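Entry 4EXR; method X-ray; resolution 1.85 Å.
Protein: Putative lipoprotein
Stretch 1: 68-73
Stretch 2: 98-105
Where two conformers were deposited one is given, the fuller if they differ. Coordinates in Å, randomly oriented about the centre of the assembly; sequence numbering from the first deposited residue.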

# COMPACT_ATOMS: atom_id res chain seq x y z
N GLY A 68 2.22 11.08 5.53
CA GLY A 68 3.20 11.67 6.41
C GLY A 68 4.43 10.80 6.48
O GLY A 68 4.47 9.71 5.90
N VAL A 69 5.44 11.28 7.20
CA VAL A 69 6.70 10.57 7.32
C VAL A 69 7.27 10.74 8.72
O VAL A 69 6.97 11.73 9.41
CB VAL A 69 7.76 11.11 6.31
CG1 VAL A 69 7.29 10.94 4.86
CG2 VAL A 69 8.12 12.58 6.61
N ASP A 70 8.08 9.78 9.13
CA ASP A 70 8.95 9.99 10.28
C ASP A 70 10.39 9.79 9.82
O ASP A 70 10.70 10.03 8.65
CB ASP A 70 8.53 9.16 11.52
CG ASP A 70 8.53 7.64 11.28
OD1 ASP A 70 9.18 7.12 10.35
OD2 ASP A 70 7.88 6.94 12.08
N ASP A 71 11.28 9.40 10.72
CA ASP A 71 12.69 9.26 10.33
C ASP A 71 12.94 8.02 9.46
O ASP A 71 13.96 7.95 8.76
CB ASP A 71 13.59 9.21 11.57
CG ASP A 71 13.63 10.54 12.32
OD1 ASP A 71 13.29 11.59 11.72
OD2 ASP A 71 14.02 10.53 13.50
N ASN A 72 12.01 7.07 9.50
CA ASN A 72 12.21 5.74 8.93
C ASN A 72 11.20 5.32 7.86
O ASN A 72 11.56 4.59 6.93
CB ASN A 72 12.18 4.71 10.05
CG ASN A 72 13.30 4.91 11.05
OD1 ASN A 72 13.07 4.97 12.26
ND2 ASN A 72 14.52 5.04 10.55
N ASN A 73 9.95 5.76 8.01
CA ASN A 73 8.85 5.29 7.19
C ASN A 73 8.05 6.43 6.57
O ASN A 73 8.05 7.55 7.08
CB ASN A 73 7.85 4.47 8.03
CG ASN A 73 8.46 3.21 8.58
OD1 ASN A 73 9.17 2.49 7.88
ND2 ASN A 73 8.17 2.92 9.84
N ASP A 98 15.97 9.57 1.89
CA ASP A 98 14.90 10.24 2.64
C ASP A 98 14.97 9.97 4.14
O ASP A 98 14.25 10.59 4.92
CB ASP A 98 13.53 9.78 2.13
CG ASP A 98 12.96 10.68 1.04
OD1 ASP A 98 13.40 11.84 0.93
OD2 ASP A 98 12.07 10.22 0.31
N LEU A 99 15.84 9.04 4.55
CA LEU A 99 15.90 8.61 5.94
C LEU A 99 16.49 9.67 6.87
O LEU A 99 17.02 10.68 6.42
CB LEU A 99 16.73 7.34 6.08
CG LEU A 99 16.25 6.04 5.43
CD1 LEU A 99 17.37 5.00 5.49
CD2 LEU A 99 15.00 5.52 6.14
N ASN A 100 16.38 9.41 8.17
CA ASN A 100 16.97 10.24 9.22
C ASN A 100 16.47 11.68 9.25
O ASN A 100 17.20 12.60 9.61
CB ASN A 100 18.51 10.20 9.14
CG ASN A 100 19.17 10.48 10.47
OD1 ASN A 100 18.61 10.19 11.53
ND2 ASN A 100 20.36 11.04 10.43
N GLY A 101 15.20 11.87 8.88
CA GLY A 101 14.57 13.17 8.97
C GLY A 101 14.56 13.98 7.70
O GLY A 101 13.95 15.05 7.68
N VAL A 102 15.22 13.52 6.65
CA VAL A 102 15.24 14.29 5.41
C VAL A 102 13.82 14.41 4.80
O VAL A 102 13.42 15.48 4.31
CB VAL A 102 16.22 13.72 4.37
CG1 VAL A 102 15.92 14.25 2.99
CG2 VAL A 102 17.68 14.08 4.77
N ALA A 103 13.06 13.32 4.83
CA ALA A 103 11.67 13.36 4.32
C ALA A 103 10.80 14.37 5.06
O ALA A 103 9.86 14.94 4.50
CB ALA A 103 11.03 11.97 4.37
N ARG A 104 11.11 14.59 6.34
CA ARG A 104 10.33 15.49 7.18
C ARG A 104 10.36 16.94 6.70
O ARG A 104 9.54 17.75 7.13
CB ARG A 104 10.83 15.45 8.61
CG ARG A 104 10.67 14.13 9.32
CD ARG A 104 11.00 14.38 10.77
NE ARG A 104 10.99 13.19 11.60
CZ ARG A 104 9.94 12.80 12.31
NH1 ARG A 104 8.81 13.49 12.25
NH2 ARG A 104 10.03 11.72 13.07
N LYS A 105 11.33 17.29 5.86
CA LYS A 105 11.44 18.67 5.39
C LYS A 105 10.25 19.11 4.53
O LYS A 105 10.01 20.30 4.34
CB LYS A 105 12.76 18.91 4.66
CG LYS A 105 13.98 18.71 5.58
CD LYS A 105 15.30 18.87 4.83
CE LYS A 105 15.69 20.34 4.68
NZ LYS A 105 16.13 20.96 5.96
O HOH W 1 12.82 11.16 7.28
O HOH W 2 11.04 8.61 13.60

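D71 and R104 form the central link between the two stretches, which together bury 410 Å². The CA-to-CB bonds of both residues point sideways, so their side chains must reach in to meet. R104, with chi1 m and chi2 and chi3 both t, extends fully, then turns at chi4 (-94°) to present its guanidinium edge to the carboxylate. NE of R104 donates to OD1 of D71 at 2.8 Å, an almost linear hydrogen bond within a salt bridge. V69 O and D70 CA lie over one guanidinium face. D71, with chi1 m, carries OD1 to 3.4 Å from G101 CA; at the G101 backbone angles a CB would jam against the preceding carbonyl, so glycine suits this type I' turn. The backbone of D71 contributes too: its O accepts from N100 N at 2.9 Å and receives a CA-H...O contact from L99 CA at 3.5 Å. D70 points away overall, and its p rotamer turns OD1 back to accept from N72 N (3.0 Å) and N73 N (2.8 Å), bracing the loop. At the buried end, V69 points toward stretch 2 and, with chi1 m, sets CG2 3.7 Å from A103 CB, a small apolar partner. Water 1 joins the backbones, donating to D70 O and D98 O, each 2.8 Å from its oxygen.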